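Side-chain contacts in non-toxic crystal protein (Bacillus thuringiensis, PDB 2D42), which is non-toxic and of unknown function but closely resembles the beta-pore-forming toxins in structure and belongs to the aerolysin and epsilon-toxin clan: residues L6-I11 with N206-F211; E10-Q15 with I200-A205; N79-R84 with L158-F163; L107-V112 with I232-F237. One frame throughout, in Å; residues are numbered along the deposited sequence.

Interaction 1: L6-I11 with N206-F211; sequences LRELEI and NGTPGF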
loop_
_atom_site.group_PDB
_atom_site.type_symbol
_atom_site.label_atom_id
_atom_site.label_comp_id
_atom_site.label_asym_id
_atom_site.label_seq_id
_atom_site.Cartn_x
_atom_site.Cartn_y
_atom_site.Cartn_z
ATOM N N LEU A 6 9.713 19.948 -8.204
ATOM C CA LEU A 6 10.832 20.843 -8.503
ATOM C C LEU A 6 10.722 21.342 -9.939
ATOM O O LEU A 6 11.076 22.480 -10.243
ATOM C CB LEU A 6 12.170 20.124 -8.303
ATOM C CG LEU A 6 12.558 19.844 -6.849
ATOM C CD1 LEU A 6 13.855 19.064 -6.818
ATOM C CD2 LEU A 6 12.713 21.151 -6.092
ATOM N N ARG A 7 10.229 20.476 -10.818
ATOM C CA ARG A 7 10.034 20.821 -12.219
ATOM C C ARG A 7 8.961 21.912 -12.314
ATOM O O ARG A 7 9.101 22.872 -13.081
ATOM C CB ARG A 7 9.609 19.575 -13.006
ATOM C CG ARG A 7 9.123 19.845 -14.422
ATOM C CD ARG A 7 10.183 20.527 -15.271
ATOM N NE ARG A 7 9.645 20.906 -16.574
ATOM C CZ ARG A 7 10.161 21.855 -17.353
ATOM N NH1 ARG A 7 11.238 22.527 -16.962
ATOM N NH2 ARG A 7 9.593 22.138 -18.519
ATOM N N GLU A 8 7.893 21.763 -11.529
ATOM C CA GLU A 8 6.815 22.746 -11.508
ATOM C C GLU A 8 7.369 24.094 -11.026
ATOM O O GLU A 8 6.983 25.146 -11.533
ATOM C CB GLU A 8 5.686 22.305 -10.565
ATOM C CG GLU A 8 4.947 21.033 -10.971
ATOM C CD GLU A 8 4.210 21.165 -12.301
ATOM O OE1 GLU A 8 3.509 22.180 -12.508
ATOM O OE2 GLU A 8 4.325 20.240 -13.131
ATOM N N LEU A 9 8.266 24.047 -10.043
ATOM C CA LEU A 9 8.883 25.257 -9.485
ATOM C C LEU A 9 9.679 25.950 -10.598
ATOM O O LEU A 9 9.598 27.162 -10.779
ATOM C CB LEU A 9 9.816 24.888 -8.316
ATOM C CG LEU A 9 10.622 26.029 -7.677
ATOM C CD1 LEU A 9 9.668 27.050 -7.058
ATOM C CD2 LEU A 9 11.580 25.470 -6.628
ATOM N N GLU A 10 10.437 25.160 -11.345
ATOM C CA GLU A 10 11.233 25.680 -12.450
ATOM C C GLU A 10 10.312 26.322 -13.499
ATOM O O GLU A 10 10.581 27.425 -13.982
ATOM C CB GLU A 10 12.054 24.545 -13.073
ATOM C CG GLU A 10 13.086 24.982 -14.099
ATOM C CD GLU A 10 13.868 23.803 -14.654
ATOM O OE1 GLU A 10 13.251 22.938 -15.315
ATOM O OE2 GLU A 10 15.094 23.734 -14.422
ATOM N N ILE A 11 9.222 25.639 -13.837
ATOM C CA ILE A 11 8.269 26.160 -14.820
ATOM C C ILE A 11 7.689 27.485 -14.339
ATOM O O ILE A 11 7.579 28.445 -15.102
ATOM C CB ILE A 11 7.109 25.168 -15.059
ATOM C CG1 ILE A 11 7.644 23.908 -15.747
ATOM C CG2 ILE A 11 6.019 25.827 -15.887
ATOM C CD1 ILE A 11 6.610 22.800 -15.913
ATOM N N ASN A 206 0.587 27.316 -12.133
ATOM C CA ASN A 206 0.864 26.369 -13.212
ATOM C C ASN A 206 -0.365 25.588 -13.674
ATOM O O ASN A 206 -0.378 25.029 -14.775
ATOM C CB ASN A 206 1.933 25.369 -12.770
ATOM C CG ASN A 206 3.312 25.985 -12.676
ATOM O OD1 ASN A 206 3.502 27.176 -12.949
ATOM N ND2 ASN A 206 4.290 25.175 -12.288
ATOM N N GLY A 207 -1.389 25.545 -12.833
ATOM C CA GLY A 207 -2.580 24.792 -13.177
ATOM C C GLY A 207 -2.269 23.306 -13.121
ATOM O O GLY A 207 -2.954 22.495 -13.738
ATOM N N THR A 208 -1.221 22.956 -12.380
ATOM C CA THR A 208 -0.785 21.571 -12.228
ATOM C C THR A 208 -1.959 20.646 -11.903
ATOM O O THR A 208 -2.674 20.854 -10.929
ATOM C CB THR A 208 0.265 21.457 -11.103
ATOM O OG1 THR A 208 1.216 22.528 -11.225
ATOM C CG2 THR A 208 0.986 20.126 -11.188
ATOM N N PRO A 209 -2.160 19.598 -12.718
ATOM C CA PRO A 209 -3.248 18.629 -12.535
ATOM C C PRO A 209 -3.119 17.786 -11.271
ATOM O O PRO A 209 -2.011 17.476 -10.837
ATOM C CB PRO A 209 -3.154 17.752 -13.790
ATOM C CG PRO A 209 -2.438 18.616 -14.779
ATOM C CD PRO A 209 -1.399 19.292 -13.937
ATOM N N GLY A 210 -4.260 17.416 -10.698
ATOM C CA GLY A 210 -4.271 16.577 -9.510
ATOM C C GLY A 210 -4.271 17.264 -8.155
ATOM O O GLY A 210 -4.161 16.601 -7.119
ATOM N N PHE A 211 -4.419 18.582 -8.140
ATOM C CA PHE A 211 -4.397 19.307 -6.874
ATOM C C PHE A 211 -5.575 20.231 -6.609
ATOM O O PHE A 211 -6.145 20.813 -7.526
ATOM C CB PHE A 211 -3.138 20.171 -6.792
ATOM C CG PHE A 211 -1.856 19.401 -6.758
ATOM C CD1 PHE A 211 -1.289 19.025 -5.542
ATOM C CD2 PHE A 211 -1.174 19.113 -7.935
ATOM C CE1 PHE A 211 -0.055 18.381 -5.500
ATOM C CE2 PHE A 211 0.060 18.466 -7.901
ATOM C CZ PHE A 211 0.620 18.103 -6.679
#

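Interaction 2: E10-Q15 with I200-A205; sequences EIYGMQ and IDVLQA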
loop_
_atom_site.group_PDB
_atom_site.type_symbol
_atom_site.label_atom_id
_atom_site.label_comp_id
_atom_site.label_asym_id
_atom_site.label_seq_id
_atom_site.Cartn_x
_atom_site.Cartn_y
_atom_site.Cartn_z
ATOM N N GLU A 10 10.437 25.160 -11.345
ATOM C CA GLU A 10 11.233 25.680 -12.450
ATOM C C GLU A 10 10.312 26.322 -13.499
ATOM O O GLU A 10 10.581 27.425 -13.982
ATOM C CB GLU A 10 12.054 24.545 -13.073
ATOM C CG GLU A 10 13.086 24.982 -14.099
ATOM C CD GLU A 10 13.868 23.803 -14.654
ATOM O OE1 GLU A 10 13.251 22.938 -15.315
ATOM O OE2 GLU A 10 15.094 23.734 -14.422
ATOM N N ILE A 11 9.222 25.639 -13.837
ATOM C CA ILE A 11 8.269 26.160 -14.820
ATOM C C ILE A 11 7.689 27.485 -14.339
ATOM O O ILE A 11 7.579 28.445 -15.102
ATOM C CB ILE A 11 7.109 25.168 -15.059
ATOM C CG1 ILE A 11 7.644 23.908 -15.747
ATOM C CG2 ILE A 11 6.019 25.827 -15.887
ATOM C CD1 ILE A 11 6.610 22.800 -15.913
ATOM N N TYR A 12 7.309 27.529 -13.070
ATOM C CA TYR A 12 6.758 28.743 -12.499
ATOM C C TYR A 12 7.775 29.887 -12.579
ATOM O O TYR A 12 7.431 31.004 -12.948
ATOM C CB TYR A 12 6.382 28.521 -11.039
ATOM C CG TYR A 12 5.982 29.792 -10.337
ATOM C CD1 TYR A 12 4.674 30.267 -10.404
ATOM C CD2 TYR A 12 6.919 30.536 -9.615
ATOM C CE1 TYR A 12 4.306 31.451 -9.765
ATOM C CE2 TYR A 12 6.564 31.722 -8.974
ATOM C CZ TYR A 12 5.256 32.172 -9.050
ATOM O OH TYR A 12 4.887 33.325 -8.389
ATOM N N GLY A 13 9.021 29.592 -12.217
ATOM C CA GLY A 13 10.071 30.596 -12.239
ATOM C C GLY A 13 10.393 31.107 -13.631
ATOM O O GLY A 13 10.639 32.294 -13.819
ATOM N N MET A 14 10.392 30.211 -14.607
ATOM C CA MET A 14 10.680 30.603 -15.974
ATOM C C MET A 14 9.613 31.532 -16.540
ATOM O O MET A 14 9.934 32.484 -17.253
ATOM C CB MET A 14 10.843 29.363 -16.844
ATOM C CG MET A 14 12.133 28.624 -16.549
ATOM S SD MET A 14 12.371 27.158 -17.555
ATOM C CE MET A 14 12.685 27.916 -19.174
ATOM N N GLN A 15 8.349 31.274 -16.210
ATOM C CA GLN A 15 7.257 32.118 -16.693
ATOM C C GLN A 15 7.250 33.443 -15.941
ATOM O O GLN A 15 6.982 34.496 -16.523
ATOM C CB GLN A 15 5.901 31.411 -16.527
ATOM C CG GLN A 15 5.453 31.143 -15.080
ATOM C CD GLN A 15 4.680 32.302 -14.445
ATOM O OE1 GLN A 15 4.309 32.244 -13.267
ATOM N NE2 GLN A 15 4.427 33.353 -15.226
ATOM N N ILE A 200 2.103 26.136 -2.994
ATOM C CA ILE A 200 0.693 26.161 -3.386
ATOM C C ILE A 200 0.434 27.212 -4.462
ATOM O O ILE A 200 -0.443 27.043 -5.312
ATOM C CB ILE A 200 -0.245 26.429 -2.179
ATOM C CG1 ILE A 200 -0.073 27.862 -1.673
ATOM C CG2 ILE A 200 0.042 25.419 -1.064
ATOM C CD1 ILE A 200 -1.045 28.235 -0.564
ATOM N N ASP A 201 1.205 28.299 -4.435
ATOM C CA ASP A 201 1.037 29.351 -5.427
ATOM C C ASP A 201 1.614 28.901 -6.760
ATOM O O ASP A 201 1.134 29.302 -7.824
ATOM C CB ASP A 201 1.714 30.639 -4.964
ATOM C CG ASP A 201 1.090 31.204 -3.699
ATOM O OD1 ASP A 201 -0.152 31.336 -3.650
ATOM O OD2 ASP A 201 1.842 31.522 -2.753
ATOM N N VAL A 202 2.641 28.061 -6.699
ATOM C CA VAL A 202 3.273 27.531 -7.905
ATOM C C VAL A 202 2.291 26.608 -8.632
ATOM O O VAL A 202 2.087 26.725 -9.843
ATOM C CB VAL A 202 4.547 26.724 -7.559
ATOM C CG1 VAL A 202 5.057 25.986 -8.787
ATOM C CG2 VAL A 202 5.618 27.655 -7.026
ATOM N N LEU A 203 1.688 25.694 -7.874
ATOM C CA LEU A 203 0.729 24.731 -8.409
ATOM C C LEU A 203 -0.501 25.437 -8.953
ATOM O O LEU A 203 -1.032 25.072 -9.998
ATOM C CB LEU A 203 0.312 23.739 -7.313
ATOM C CG LEU A 203 1.444 22.856 -6.769
ATOM C CD1 LEU A 203 1.008 22.140 -5.507
ATOM C CD2 LEU A 203 1.863 21.866 -7.841
ATOM N N GLN A 204 -0.957 26.455 -8.238
ATOM C CA GLN A 204 -2.125 27.189 -8.678
ATOM C C GLN A 204 -1.819 27.946 -9.962
ATOM O O GLN A 204 -2.604 27.924 -10.914
ATOM C CB GLN A 204 -2.578 28.155 -7.589
ATOM C CG GLN A 204 -3.946 28.727 -7.840
ATOM C CD GLN A 204 -4.645 29.090 -6.557
ATOM O OE1 GLN A 204 -4.166 29.926 -5.789
ATOM N NE2 GLN A 204 -5.782 28.458 -6.307
ATOM N N ALA A 205 -0.664 28.600 -9.991
ATOM C CA ALA A 205 -0.258 29.371 -11.158
ATOM C C ALA A 205 -0.036 28.467 -12.360
ATOM O O ALA A 205 -0.422 28.804 -13.475
ATOM C CB ALA A 205 1.012 30.154 -10.852
#

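Interaction 3: N79-R84 with L158-F163; sequences NAYTSR and LEQGAF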
loop_
_atom_site.group_PDB
_atom_site.type_symbol
_atom_site.label_atom_id
_atom_site.label_comp_id
_atom_site.label_asym_id
_atom_site.label_seq_id
_atom_site.Cartn_x
_atom_site.Cartn_y
_atom_site.Cartn_z
ATOM N N ASN A 79 0.911 -22.999 11.854
ATOM C CA ASN A 79 1.561 -22.833 10.574
ATOM C C ASN A 79 1.664 -21.352 10.211
ATOM O O ASN A 79 0.671 -20.625 10.207
ATOM C CB ASN A 79 0.787 -23.644 9.526
ATOM C CG ASN A 79 0.673 -25.135 9.908
ATOM O OD1 ASN A 79 1.595 -25.927 9.694
ATOM N ND2 ASN A 79 -0.455 -25.506 10.499
ATOM N N ALA A 80 2.885 -20.905 9.941
ATOM C CA ALA A 80 3.130 -19.513 9.586
ATOM C C ALA A 80 3.120 -19.377 8.072
ATOM O O ALA A 80 4.096 -19.713 7.410
ATOM C CB ALA A 80 4.478 -19.055 10.153
ATOM N N TYR A 81 2.007 -18.883 7.534
ATOM C CA TYR A 81 1.836 -18.711 6.096
ATOM C C TYR A 81 2.156 -17.290 5.651
ATOM O O TYR A 81 1.736 -16.318 6.276
ATOM C CB TYR A 81 0.396 -19.042 5.694
ATOM C CG TYR A 81 0.252 -19.427 4.241
ATOM C CD1 TYR A 81 0.730 -20.660 3.780
ATOM C CD2 TYR A 81 -0.329 -18.556 3.320
ATOM C CE1 TYR A 81 0.633 -21.017 2.431
ATOM C CE2 TYR A 81 -0.432 -18.898 1.970
ATOM C CZ TYR A 81 0.053 -20.131 1.531
ATOM O OH TYR A 81 -0.027 -20.473 0.197
ATOM N N THR A 82 2.877 -17.180 4.545
ATOM C CA THR A 82 3.266 -15.888 4.008
ATOM C C THR A 82 2.500 -15.534 2.752
ATOM O O THR A 82 2.557 -16.261 1.763
ATOM C CB THR A 82 4.755 -15.860 3.661
ATOM O OG1 THR A 82 5.522 -16.042 4.854
ATOM C CG2 THR A 82 5.125 -14.534 3.011
ATOM N N SER A 83 1.785 -14.417 2.793
ATOM C CA SER A 83 1.029 -13.955 1.636
ATOM C C SER A 83 1.633 -12.627 1.183
ATOM O O SER A 83 2.079 -11.825 2.003
ATOM C CB SER A 83 -0.449 -13.773 1.995
ATOM O OG SER A 83 -1.048 -15.012 2.345
ATOM N N ARG A 84 1.649 -12.402 -0.124
ATOM C CA ARG A 84 2.226 -11.186 -0.674
ATOM C C ARG A 84 1.221 -10.229 -1.279
ATOM O O ARG A 84 0.188 -10.641 -1.807
ATOM C CB ARG A 84 3.262 -11.544 -1.743
ATOM C CG ARG A 84 3.809 -10.345 -2.500
ATOM C CD ARG A 84 5.022 -10.723 -3.334
ATOM N NE ARG A 84 6.068 -11.335 -2.515
ATOM C CZ ARG A 84 7.279 -11.655 -2.962
ATOM N NH1 ARG A 84 7.608 -11.420 -4.224
ATOM N NH2 ARG A 84 8.162 -12.217 -2.146
ATOM N N LEU A 158 -6.289 -23.751 4.833
ATOM C CA LEU A 158 -6.323 -22.301 4.858
ATOM C C LEU A 158 -7.101 -21.802 3.655
ATOM O O LEU A 158 -6.854 -22.221 2.519
ATOM C CB LEU A 158 -4.916 -21.701 4.801
ATOM C CG LEU A 158 -4.875 -20.181 4.565
ATOM C CD1 LEU A 158 -5.456 -19.456 5.772
ATOM C CD2 LEU A 158 -3.448 -19.720 4.315
ATOM N N GLU A 159 -8.052 -20.914 3.907
ATOM C CA GLU A 159 -8.820 -20.323 2.831
ATOM C C GLU A 159 -8.070 -19.034 2.495
ATOM O O GLU A 159 -8.027 -18.104 3.304
ATOM C CB GLU A 159 -10.232 -20.015 3.300
ATOM C CG GLU A 159 -11.140 -19.506 2.223
ATOM C CD GLU A 159 -12.578 -19.489 2.684
ATOM O OE1 GLU A 159 -12.994 -18.489 3.309
ATOM O OE2 GLU A 159 -13.283 -20.493 2.440
ATOM N N GLN A 160 -7.464 -19.000 1.312
ATOM C CA GLN A 160 -6.694 -17.850 0.871
ATOM C C GLN A 160 -7.409 -17.017 -0.180
ATOM O O GLN A 160 -7.795 -17.526 -1.233
ATOM C CB GLN A 160 -5.345 -18.300 0.309
ATOM C CG GLN A 160 -4.422 -17.144 -0.062
ATOM C CD GLN A 160 -3.105 -17.615 -0.639
ATOM O OE1 GLN A 160 -3.083 -18.338 -1.633
ATOM N NE2 GLN A 160 -1.995 -17.205 -0.020
ATOM N N GLY A 161 -7.580 -15.731 0.122
ATOM C CA GLY A 161 -8.227 -14.822 -0.805
ATOM C C GLY A 161 -7.202 -14.154 -1.703
ATOM O O GLY A 161 -6.006 -14.147 -1.407
ATOM N N ALA A 162 -7.669 -13.594 -2.811
ATOM C CA ALA A 162 -6.789 -12.911 -3.747
ATOM C C ALA A 162 -7.551 -11.696 -4.234
ATOM O O ALA A 162 -8.783 -11.704 -4.253
ATOM C CB ALA A 162 -6.435 -13.832 -4.922
ATOM N N PHE A 163 -6.834 -10.651 -4.633
ATOM C CA PHE A 163 -7.510 -9.444 -5.092
ATOM C C PHE A 163 -6.619 -8.612 -6.001
ATOM O O PHE A 163 -5.411 -8.791 -6.048
ATOM C CB PHE A 163 -7.913 -8.598 -3.878
ATOM C CG PHE A 163 -6.744 -8.213 -3.021
ATOM C CD1 PHE A 163 -6.032 -7.045 -3.275
ATOM C CD2 PHE A 163 -6.286 -9.075 -2.028
ATOM C CE1 PHE A 163 -4.873 -6.749 -2.557
ATOM C CE2 PHE A 163 -5.129 -8.788 -1.307
ATOM C CZ PHE A 163 -4.422 -7.620 -1.576
#

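Interaction 4: L107-V112 with I232-F237; sequences LFFEQV and IGLQTF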
loop_
_atom_site.group_PDB
_atom_site.type_symbol
_atom_site.label_atom_id
_atom_site.label_comp_id
_atom_site.label_asym_id
_atom_site.label_seq_id
_atom_site.Cartn_x
_atom_site.Cartn_y
_atom_site.Cartn_z
ATOM N N LEU A 107 -10.873 -5.334 3.366
ATOM C CA LEU A 107 -11.572 -5.858 2.207
ATOM C C LEU A 107 -12.614 -6.902 2.595
ATOM O O LEU A 107 -12.495 -7.560 3.620
ATOM C CB LEU A 107 -10.562 -6.462 1.231
ATOM C CG LEU A 107 -9.485 -5.513 0.687
ATOM C CD1 LEU A 107 -8.557 -6.278 -0.250
ATOM C CD2 LEU A 107 -10.140 -4.353 -0.046
ATOM N N PHE A 108 -13.645 -7.037 1.772
ATOM C CA PHE A 108 -14.684 -8.025 2.024
ATOM C C PHE A 108 -14.630 -9.029 0.880
ATOM O O PHE A 108 -14.743 -8.664 -0.285
ATOM C CB PHE A 108 -16.068 -7.382 2.076
ATOM C CG PHE A 108 -17.171 -8.356 2.396
ATOM C CD1 PHE A 108 -17.213 -8.995 3.631
ATOM C CD2 PHE A 108 -18.158 -8.650 1.452
ATOM C CE1 PHE A 108 -18.221 -9.915 3.930
ATOM C CE2 PHE A 108 -19.174 -9.568 1.736
ATOM C CZ PHE A 108 -19.206 -10.202 2.978
ATOM N N PHE A 109 -14.462 -10.293 1.223
ATOM C CA PHE A 109 -14.364 -11.321 0.208
ATOM C C PHE A 109 -15.732 -11.961 0.031
ATOM O O PHE A 109 -16.093 -12.946 0.678
ATOM C CB PHE A 109 -13.257 -12.293 0.626
ATOM C CG PHE A 109 -11.885 -11.657 0.614
ATOM C CD1 PHE A 109 -11.036 -11.814 -0.480
ATOM C CD2 PHE A 109 -11.476 -10.826 1.665
ATOM C CE1 PHE A 109 -9.807 -11.159 -0.539
ATOM C CE2 PHE A 109 -10.245 -10.158 1.617
ATOM C CZ PHE A 109 -9.409 -10.323 0.514
ATOM N N GLU A 110 -16.489 -11.341 -0.862
ATOM C CA GLU A 110 -17.853 -11.726 -1.176
ATOM C C GLU A 110 -18.121 -13.210 -1.407
ATOM O O GLU A 110 -19.172 -13.708 -1.003
ATOM C CB GLU A 110 -18.318 -10.922 -2.381
ATOM C CG GLU A 110 -19.778 -11.061 -2.734
ATOM C CD GLU A 110 -20.190 -10.012 -3.744
ATOM O OE1 GLU A 110 -20.741 -8.968 -3.330
ATOM O OE2 GLU A 110 -19.941 -10.221 -4.949
ATOM N N GLN A 111 -17.188 -13.914 -2.039
ATOM C CA GLN A 111 -17.389 -15.335 -2.307
ATOM C C GLN A 111 -17.413 -16.221 -1.073
ATOM O O GLN A 111 -17.898 -17.348 -1.136
ATOM C CB GLN A 111 -16.342 -15.858 -3.295
ATOM C CG GLN A 111 -16.682 -15.533 -4.741
ATOM C CD GLN A 111 -16.051 -16.499 -5.723
ATOM O OE1 GLN A 111 -16.161 -17.719 -5.570
ATOM N NE2 GLN A 111 -15.394 -15.961 -6.745
ATOM N N VAL A 112 -16.888 -15.733 0.046
ATOM C CA VAL A 112 -16.909 -16.526 1.262
ATOM C C VAL A 112 -17.570 -15.764 2.406
ATOM O O VAL A 112 -17.696 -16.279 3.514
ATOM C CB VAL A 112 -15.487 -16.974 1.677
ATOM C CG1 VAL A 112 -14.946 -17.978 0.650
ATOM C CG2 VAL A 112 -14.557 -15.760 1.785
ATOM N N ILE A 232 -4.230 -13.175 0.776
ATOM C CA ILE A 232 -4.255 -13.150 2.230
ATOM C C ILE A 232 -5.051 -14.329 2.780
ATOM O O ILE A 232 -6.050 -14.752 2.185
ATOM C CB ILE A 232 -4.904 -11.858 2.777
ATOM C CG1 ILE A 232 -6.385 -11.826 2.419
ATOM C CG2 ILE A 232 -4.241 -10.634 2.179
ATOM C CD1 ILE A 232 -7.150 -10.770 3.172
ATOM N N GLY A 233 -4.597 -14.852 3.915
ATOM C CA GLY A 233 -5.290 -15.951 4.564
ATOM C C GLY A 233 -6.515 -15.350 5.224
ATOM O O GLY A 233 -6.392 -14.372 5.962
ATOM N N LEU A 234 -7.688 -15.921 4.956
ATOM C CA LEU A 234 -8.946 -15.414 5.494
ATOM C C LEU A 234 -9.442 -16.149 6.737
ATOM O O LEU A 234 -9.919 -15.525 7.691
ATOM C CB LEU A 234 -10.028 -15.462 4.399
ATOM C CG LEU A 234 -9.722 -14.585 3.174
ATOM C CD1 LEU A 234 -10.791 -14.772 2.101
ATOM C CD2 LEU A 234 -9.635 -13.124 3.617
ATOM N N GLN A 235 -9.363 -17.474 6.705
ATOM C CA GLN A 235 -9.785 -18.301 7.832
ATOM C C GLN A 235 -9.227 -19.703 7.650
ATOM O O GLN A 235 -8.750 -20.055 6.567
ATOM C CB GLN A 235 -11.311 -18.377 7.922
ATOM C CG GLN A 235 -11.955 -19.223 6.837
ATOM C CD GLN A 235 -13.462 -19.308 6.986
ATOM O OE1 GLN A 235 -13.970 -19.696 8.037
ATOM N NE2 GLN A 235 -14.186 -18.951 5.926
ATOM N N THR A 236 -9.304 -20.512 8.700
ATOM C CA THR A 236 -8.796 -21.872 8.636
ATOM C C THR A 236 -9.860 -22.884 9.011
ATOM O O THR A 236 -10.847 -22.553 9.673
ATOM C CB THR A 236 -7.613 -22.071 9.581
ATOM O OG1 THR A 236 -8.016 -21.733 10.915
ATOM C CG2 THR A 236 -6.446 -21.194 9.166
ATOM N N PHE A 237 -9.658 -24.121 8.571
ATOM C CA PHE A 237 -10.587 -25.195 8.873
ATOM C C PHE A 237 -9.803 -26.446 9.236
ATOM O O PHE A 237 -8.744 -26.715 8.660
ATOM C CB PHE A 237 -11.459 -25.566 7.660
ATOM C CG PHE A 237 -12.235 -24.423 7.064
ATOM C CD1 PHE A 237 -11.719 -23.697 5.994
ATOM C CD2 PHE A 237 -13.511 -24.105 7.540
ATOM C CE1 PHE A 237 -12.460 -22.671 5.401
ATOM C CE2 PHE A 237 -14.261 -23.084 6.957
ATOM C CZ PHE A 237 -13.735 -22.368 5.885
#

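Interaction 1: L6-I11 with N206-F211
E8, on helix 5-19, meets N206 and T208, which flank the end of helix 199-206, through a compact polar cluster. The amide of N206 donates twice to the glutamate. ND2 reaches the backbone carbonyl, E8 O, at 2.8 Å, with that oxygen close to the amide plane. It also reaches the carboxylate oxygen, E8 OE1, at 3.1 Å. The same OE1 takes the hydroxyl of T208, OG1 to OE1 2.7 Å, so two donors clasp one oxygen: N206 ND2 stands off one face of the carboxylate and T208 OG1 off the other, and neither lies in the plane. The amide and carboxylate planes stand 66° apart. The E8 chain can do this because it is bent, with CG beside the backbone N (chi1 -64°) and a second turn at chi2 of -63°. The T208 methyl CG2 rests against the carboxylate, 3.6 Å from E8 CD. The other side is looser: I11 offers N206 only CB and CG2, with I11 CB 4.0 Å from N206 ND2, and further round the helix exposed R7 is paired with E10 of its own helix. A Schellman motif ends helix 199-206, with G207 as its C-prime residue at positive phi, G207 N bonded to Q204 O and T208 N to L203 O. Around the cluster, V202 of helix 199-206 and I3 of strand 2-4 pack on E8. T208 leans on L203 and I3, and beyond it G210 pairs by its backbone with T223 of strand 219-244.

Interaction 2: E10-Q15 with I200-A205
Y12 of helix 5-19 carries this contact against V202 and A205 of helix 199-206. The two short helical segments pass 9.6 Å apart, axis to axis, at 73°, too steep for a long shared seam, and the meeting comes down to one aromatic side chain. From CB outward, its partners change. CB sits 3.6 Å from V202 CG1, the methyl turned toward the root of the tyrosine. Pointing CG anti to the backbone N (chi1 172°) then sends the ring out to the second helix. At CG the partner becomes the other valine branch: V202 CG2 lies over one face of the ring, offset toward the rim on the CG and CD2 side. Its distance to the ring centroid is 4.3 Å, 23° off the normal, which makes a CH-pi contact. Along the opposite edge, CD1 and CE1 straddle A205 CB, with CD1 to A205 CB at 3.7 Å and the methyl almost in the ring plane. Nearer the tip, CE1 passes D201 O at 4.3 Å. Strand 189-198 also packs here, with Q195 and V197 on Y12 and V197 on V202; E8 and L9, earlier on helix 5-19, touch V202 as well.

Interaction 3: N79-R84 with L158-F163
Strands 79-84 and 158-163 run almost parallel, 12° apart, but their axes are 9.6 Å from each other, so they meet face to face through side chains without pairing their backbones. Y81 and L158 make the apolar half. L158 CD2 lies over one face of the tyrosine ring, offset toward the rim, 3.5 Å from Y81 CD2 and 3.9 Å from the ring centroid, a CH-pi contact. Q160, two residues further along the same strand, crosses Y81 at about a right angle; its extended chain, with CG anti to the backbone N (chi1 -175°), brings the amide to the ring edge. There Q160 NE2 sits in the ring plane, 3.0 Å from Y81 CE2, a tight approach whose fine detail is doubtful. The amide plane is turned 62° from the ring. The same NE2 makes a weak hydrogen bond of 3.4 Å to S83 OG. Such side chains from two non-adjacent strands fill the interior of the curled sheet in this elongated, aerolysin-like body. Each strand pairs with other neighbours in that sheet: strand 129-146 bonds to Y81 through Q136 and to S83 through A134, while L158 pairs with I56 of strand 54-65. F138 of strand 129-146 and T236 of strand 219-244 press on L158.

Interaction 4: L107-V112 with I232-F237
A beta-hairpin, strand 101-109 turning into strand 114-122, rests its tip on the long strand 219-244 of the body. F109 and V112 reach from the turn to I232 and L234. The reversal from F109 to V112 is a type I beta turn, with V112 N bonded to F109 O at 3.0 Å, which brings both side chains to the same side of the hairpin's end. The F109 ring is the main surface. L234 grips it with both methyls: CD2 lies over one face, offset toward the rim, 3.9 Å from the ring centroid and 26° off the normal, while CD1 sits 3.6 Å from F109 CG, nearer the root of the side chain. At the far end of the ring, I232 CD1 approaches obliquely, 3.5 Å from F109 CZ. Its torsion explains the reach: I232 CG1 takes the crowded position between backbone N and carbonyl carbon (chi1 67°), and the chain then extends toward the phenyl tip. V49 of strand 48-49 also packs on F109, I118 of strand 114-122 touches I232, and E159 of strand 150-185 and V53 reach V112. The last touch across this apolar patch is one methyl against another, V112 CG2 3.9 Å from L234 CD1.

How the interactions relate
Starting at the N terminus, helix 5-19 supplies the first partner of interactions 1 and 2, which share E10 and I11. Both start from the same stretch of that helix, and their second partners follow each other along 200-211; together they close the longest loops and pin the early helix to helix 199-206 and its exit at one end of the elongated molecule. Interaction 3 closes a shorter loop, from strand 71-94 to strand 150-185, nested within both. Interaction 4 starts inside that loop, at strand 101-109, yet ends on strand 219-244, so it crosses the other three. Interactions 3 and 4 touch, through backbone pairing of 158-163 with 232-237; interactions 1 and 3 have centres about 42 Å apart.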